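Local structure of endo-beta-1,4-glucanase (Ampullaria crossean, 5XBU) at residues Ala37-Trp51 with Leu171-Ser183. The protein probably hydrolyses internal beta-1,4-glucosidic bonds of cellulose, as a family 45 glycoside hydrolase of the double-psi beta-barrel clan. Numbering follows the deposited sequence. Where two conformers were deposited one is given.
Sequences ACGCGQKGSDTPFPW and LQANYQQCECHNS
Both Trp51 and Gln177 hold CG between the backbone N and the carbonyl carbon (chi1 64° and 69°), and the glutamine, extended beyond CG, brings its amide to the indole edge. There Trp51 NE1 donates to Gln177 OE1 at 2.9 Å, the acceptor near the ring plane and the donor on a lone pair in the carbonyl plane, though the bond is bent. The same amide stacks on Phe49, its plane tilted 14° from the ring, with Gln177 OE1 3.6 Å above the Phe49 ring plane and over its centre; Gly41 CA covers the opposite face of that ring. Over one indole face lies Asn174, whose CB sits 3.4 Å from the centroid of the Trp51 six-membered ring, a CH-pi contact close to the ring normal, while its OD1 is bonded to Lys55. Cys178 SG reaches the indole edge, 3.6 Å from Trp51 CZ2, and is covalently joined to Cys40 SG. Were Trp51 an alanine, Gln177 OE1 would probably lose its indole donor, and a gap would be likely beside Asn174 CB and the disulfide. Elsewhere along both segments the backbones pair: Glu179 N donates to Gly39 O at 2.9 Å from above the carbonyl plane. Gly39 has positive phi, and a CB there would clash with Glu179 CB. A weak bond from Cys180 N to Cys38 O continues the pairing, and both cysteines form further disulfides, with Cys74 and Cys78 respectively. In the conformer given, Lys43 lies across Glu179, but NZ stays 4.7 Å from Glu179 OE1. Buried Gly39 O is thus gripped from opposite faces by Gly41 N and Glu179 N, the Gln177 amide is held between indole N-H and Phe49 ring, and the disulfide adds a covalent tie, consistent with segment 171-183 being held firmly against the 37-51 loop.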
loop_
_atom_site.group_PDB
_atom_site.type_symbol
_atom_site.label_atom_id
_atom_site.label_comp_id
_atom_site.label_asym_id
_atom_site.label_seq_id
_atom_site.Cartn_x
_atom_site.Cartn_y
_atom_site.Cartn_z
ATOM N N ALA A 37 -3.706 11.734 2.789
ATOM C CA ALA A 37 -2.883 12.528 1.899
ATOM C C ALA A 37 -3.485 12.738 0.525
ATOM O O ALA A 37 -2.918 13.517 -0.253
ATOM C CB ALA A 37 -1.513 11.872 1.775
ATOM N N CYS A 38 -4.595 12.067 0.197
ATOM C CA CYS A 38 -5.263 12.274 -1.071
ATOM C C CYS A 38 -6.534 13.098 -0.913
ATOM O O CYS A 38 -7.266 13.279 -1.894
ATOM C CB CYS A 38 -5.549 10.961 -1.790
ATOM S SG CYS A 38 -4.035 10.005 -2.103
ATOM N N GLY A 39 -6.778 13.647 0.271
ATOM C CA GLY A 39 -7.921 14.520 0.441
ATOM C C GLY A 39 -9.263 13.821 0.372
ATOM O O GLY A 39 -10.261 14.440 -0.020
ATOM N N CYS A 40 -9.325 12.559 0.795
ATOM C CA CYS A 40 -10.560 11.780 0.723
ATOM C C CYS A 40 -11.437 12.011 1.955
ATOM O O CYS A 40 -11.694 11.120 2.768
ATOM C CB CYS A 40 -10.252 10.307 0.506
ATOM S SG CYS A 40 -9.436 10.031 -1.100
ATOM N N GLY A 41 -11.890 13.258 2.050
ATOM C CA GLY A 41 -12.860 13.711 3.035
ATOM C C GLY A 41 -13.224 15.144 2.699
ATOM O O GLY A 41 -12.714 15.733 1.748
ATOM N N GLN A 42 -14.204 15.690 3.402
ATOM C CA GLN A 42 -14.642 17.030 3.027
ATOM C C GLN A 42 -13.485 18.018 3.169
ATOM O O GLN A 42 -12.652 17.907 4.070
ATOM C CB GLN A 42 -15.821 17.467 3.881
ATOM C CG GLN A 42 -15.451 17.626 5.316
ATOM C CD GLN A 42 -16.640 17.557 6.201
ATOM O OE1 GLN A 42 -17.011 16.481 6.659
ATOM N NE2 GLN A 42 -17.257 18.699 6.451
ATOM N N LYS A 43 -13.438 18.993 2.270
ATOM C CA LYS A 43 -12.319 19.924 2.231
ATOM C C LYS A 43 -12.169 20.663 3.552
ATOM O O LYS A 43 -13.151 20.965 4.231
ATOM C CB LYS A 43 -12.529 20.914 1.090
ATOM C CG LYS A 43 -12.409 20.243 -0.253
ATOM C CD LYS A 43 -12.828 21.102 -1.422
ATOM C CE LYS A 43 -12.851 20.232 -2.676
ATOM N NZ LYS A 43 -13.099 18.795 -2.342
ATOM N N GLY A 44 -10.920 20.933 3.928
ATOM C CA GLY A 44 -10.647 21.783 5.072
ATOM C C GLY A 44 -10.738 21.110 6.427
ATOM O O GLY A 44 -10.339 21.722 7.432
ATOM N N SER A 45 -11.252 19.890 6.481
ATOM C CA SER A 45 -11.334 19.109 7.701
ATOM C C SER A 45 -10.223 18.069 7.727
ATOM O O SER A 45 -9.497 17.849 6.756
ATOM C CB SER A 45 -12.671 18.371 7.764
ATOM O OG SER A 45 -12.581 17.165 7.022
ATOM N N ASP A 46 -10.107 17.407 8.863
ATOM C CA ASP A 46 -9.379 16.144 8.956
ATOM C C ASP A 46 -10.334 14.965 9.138
ATOM O O ASP A 46 -10.082 14.046 9.922
ATOM C CB ASP A 46 -8.318 16.180 10.057
ATOM C CG ASP A 46 -7.448 14.919 10.078
ATOM O OD1 ASP A 46 -7.053 14.444 8.991
ATOM O OD2 ASP A 46 -7.184 14.378 11.175
ATOM N N THR A 47 -11.449 14.975 8.409
ATOM C CA THR A 47 -12.486 13.961 8.570
ATOM C C THR A 47 -12.579 13.133 7.302
ATOM O O THR A 47 -12.989 13.665 6.253
ATOM C CB THR A 47 -13.828 14.618 8.852
ATOM O OG1 THR A 47 -13.712 15.403 10.041
ATOM C CG2 THR A 47 -14.882 13.553 9.063
ATOM N N PRO A 48 -12.151 11.871 7.312
ATOM C CA PRO A 48 -12.280 11.059 6.103
ATOM C C PRO A 48 -13.733 10.782 5.800
ATOM O O PRO A 48 -14.565 10.660 6.700
ATOM C CB PRO A 48 -11.537 9.762 6.462
ATOM C CG PRO A 48 -11.672 9.668 7.967
ATOM C CD PRO A 48 -11.610 11.103 8.446
ATOM N N PHE A 49 -14.037 10.614 4.530
ATOM C CA PHE A 49 -15.305 9.999 4.186
ATOM C C PHE A 49 -15.369 8.607 4.804
ATOM O O PHE A 49 -14.351 7.898 4.840
ATOM C CB PHE A 49 -15.464 9.859 2.674
ATOM C CG PHE A 49 -15.403 11.157 1.906
ATOM C CD1 PHE A 49 -16.280 12.182 2.159
ATOM C CD2 PHE A 49 -14.482 11.333 0.892
ATOM C CE1 PHE A 49 -16.265 13.367 1.447
ATOM C CE2 PHE A 49 -14.442 12.498 0.159
ATOM C CZ PHE A 49 -15.331 13.533 0.439
ATOM N N PRO A 50 -16.542 8.172 5.269
ATOM C CA PRO A 50 -16.633 6.823 5.838
ATOM C C PRO A 50 -16.068 5.750 4.928
ATOM O O PRO A 50 -15.414 4.817 5.420
ATOM C CB PRO A 50 -18.138 6.656 6.117
ATOM C CG PRO A 50 -18.563 8.074 6.500
ATOM C CD PRO A 50 -17.777 8.955 5.503
ATOM N N TRP A 51 -16.307 5.831 3.615
ATOM C CA TRP A 51 -15.783 4.784 2.742
ATOM C C TRP A 51 -14.269 4.654 2.846
ATOM O O TRP A 51 -13.720 3.563 2.629
ATOM C CB TRP A 51 -16.223 4.970 1.294
ATOM C CG TRP A 51 -15.712 6.226 0.622
ATOM C CD1 TRP A 51 -16.414 7.369 0.394
ATOM C CD2 TRP A 51 -14.409 6.435 0.049
ATOM N NE1 TRP A 51 -15.629 8.274 -0.262
ATOM C CE2 TRP A 51 -14.391 7.727 -0.483
ATOM C CE3 TRP A 51 -13.273 5.634 -0.082
ATOM C CZ2 TRP A 51 -13.263 8.248 -1.112
ATOM C CZ3 TRP A 51 -12.150 6.157 -0.704
ATOM C CH2 TRP A 51 -12.156 7.462 -1.213
ATOM N N LEU A 171 -14.838 2.094 -6.394
ATOM C CA LEU A 171 -13.690 2.828 -5.872
ATOM C C LEU A 171 -13.385 4.035 -6.737
ATOM O O LEU A 171 -13.039 5.101 -6.222
ATOM C CB LEU A 171 -12.482 1.894 -5.749
ATOM C CG LEU A 171 -12.555 0.934 -4.564
ATOM C CD1 LEU A 171 -11.483 -0.131 -4.676
ATOM C CD2 LEU A 171 -12.439 1.677 -3.255
ATOM N N GLN A 172 -13.543 3.881 -8.045
ATOM C CA GLN A 172 -13.337 5.004 -8.950
ATOM C C GLN A 172 -14.321 6.133 -8.658
ATOM O O GLN A 172 -13.954 7.317 -8.666
ATOM C CB GLN A 172 -13.475 4.498 -10.380
ATOM C CG GLN A 172 -13.125 5.507 -11.426
ATOM C CD GLN A 172 -11.655 5.478 -11.778
ATOM O OE1 GLN A 172 -10.838 4.883 -11.074
ATOM N NE2 GLN A 172 -11.314 6.116 -12.885
ATOM N N ALA A 173 -15.579 5.780 -8.375
ATOM C CA ALA A 173 -16.576 6.781 -8.024
ATOM C C ALA A 173 -16.281 7.418 -6.674
ATOM O O ALA A 173 -16.450 8.630 -6.503
ATOM C CB ALA A 173 -17.977 6.170 -8.062
ATOM N N ASN A 174 -15.861 6.610 -5.693
ATOM C CA ASN A 174 -15.447 7.161 -4.407
ATOM C C ASN A 174 -14.353 8.203 -4.597
ATOM O O ASN A 174 -14.394 9.289 -4.008
ATOM C CB ASN A 174 -14.887 6.051 -3.500
ATOM C CG ASN A 174 -15.927 5.096 -2.918
ATOM O OD1 ASN A 174 -15.621 3.920 -2.749
ATOM N ND2 ASN A 174 -17.100 5.583 -2.546
ATOM N N TYR A 175 -13.334 7.871 -5.400
ATOM C CA TYR A 175 -12.170 8.740 -5.527
ATOM C C TYR A 175 -12.540 10.103 -6.112
ATOM O O TYR A 175 -11.885 11.108 -5.828
ATOM C CB TYR A 175 -11.063 8.067 -6.372
ATOM C CG TYR A 175 -9.806 8.902 -6.312
ATOM C CD1 TYR A 175 -9.128 9.077 -5.103
ATOM C CD2 TYR A 175 -9.363 9.617 -7.420
ATOM C CE1 TYR A 175 -8.056 9.950 -4.991
ATOM C CE2 TYR A 175 -8.262 10.478 -7.330
ATOM C CZ TYR A 175 -7.645 10.639 -6.112
ATOM O OH TYR A 175 -6.590 11.518 -6.001
ATOM N N GLN A 176 -13.590 10.145 -6.928
ATOM C CA GLN A 176 -14.021 11.398 -7.543
ATOM C C GLN A 176 -14.350 12.466 -6.520
ATOM O O GLN A 176 -14.253 13.657 -6.826
ATOM C CB GLN A 176 -15.180 11.129 -8.501
ATOM C CG GLN A 176 -14.675 10.393 -9.725
ATOM C CD GLN A 176 -15.721 9.677 -10.533
ATOM O OE1 GLN A 176 -16.892 9.621 -10.173
ATOM N NE2 GLN A 176 -15.285 9.120 -11.656
ATOM N N GLN A 177 -14.731 12.080 -5.307
ATOM C CA GLN A 177 -14.994 13.099 -4.307
ATOM C C GLN A 177 -13.785 13.470 -3.459
ATOM O O GLN A 177 -13.899 14.377 -2.630
ATOM C CB GLN A 177 -16.267 12.881 -3.503
ATOM C CG GLN A 177 -16.154 11.743 -2.633
ATOM C CD GLN A 177 -17.403 11.448 -1.753
ATOM O OE1 GLN A 177 -17.463 10.393 -1.074
ATOM N NE2 GLN A 177 -18.380 12.369 -1.744
ATOM N N CYS A 178 -12.627 12.841 -3.675
ATOM C CA CYS A 178 -11.424 13.283 -2.993
ATOM C C CYS A 178 -10.911 14.578 -3.594
ATOM O O CYS A 178 -10.983 14.811 -4.804
ATOM C CB CYS A 178 -10.335 12.219 -3.098
ATOM S SG CYS A 178 -10.894 10.596 -2.439
ATOM N N GLU A 179 -10.329 15.405 -2.739
ATOM C CA GLU A 179 -9.896 16.727 -3.200
ATOM C C GLU A 179 -8.786 16.631 -4.237
ATOM O O GLU A 179 -8.660 17.509 -5.097
ATOM C CB GLU A 179 -9.467 17.561 -2.007
ATOM C CG GLU A 179 -9.228 19.010 -2.360
ATOM C CD GLU A 179 -8.939 19.868 -1.159
ATOM O OE1 GLU A 179 -9.070 19.396 -0.009
ATOM O OE2 GLU A 179 -8.592 21.036 -1.366
ATOM N N CYS A 180 -7.998 15.569 -4.191
ATOM C CA CYS A 180 -6.893 15.414 -5.132
ATOM C C CYS A 180 -7.327 14.920 -6.507
ATOM O O CYS A 180 -6.504 14.862 -7.420
ATOM C CB CYS A 180 -5.816 14.505 -4.524
ATOM S SG CYS A 180 -5.099 15.194 -3.054
ATOM N N HIS A 181 -8.591 14.516 -6.662
ATOM C CA HIS A 181 -9.071 14.118 -7.975
ATOM C C HIS A 181 -8.942 15.296 -8.933
ATOM O O HIS A 181 -9.397 16.400 -8.637
ATOM C CB HIS A 181 -10.500 13.576 -7.848
ATOM C CG HIS A 181 -11.110 13.161 -9.150
ATOM N ND1 HIS A 181 -12.074 13.902 -9.793
ATOM C CD2 HIS A 181 -10.915 12.060 -9.914
ATOM C CE1 HIS A 181 -12.424 13.290 -10.909
ATOM N NE2 HIS A 181 -11.737 12.170 -11.009
ATOM N N ASN A 182 -8.223 15.087 -10.049
ATOM C CA ASN A 182 -7.930 16.134 -11.041
ATOM C C ASN A 182 -7.008 17.232 -10.501
ATOM O O ASN A 182 -7.194 18.413 -10.797
ATOM C CB ASN A 182 -9.191 16.750 -11.654
ATOM C CG ASN A 182 -10.068 15.739 -12.358
ATOM O OD1 ASN A 182 -9.605 14.709 -12.842
ATOM N ND2 ASN A 182 -11.351 16.047 -12.433
ATOM N N SER A 183 -6.004 16.858 -9.718
ATOM C CA SER A 183 -5.097 17.863 -9.165
ATOM C C SER A 183 -3.870 18.080 -10.051
ATOM O O SER A 183 -3.288 19.161 -10.053
ATOM C CB SER A 183 -4.667 17.489 -7.747
ATOM O OG SER A 183 -4.136 16.173 -7.705
HETATM O O HOH W 1 -9.911 17.202 1.392
HETATM O O HOH W 2 -12.784 16.376 -0.985
#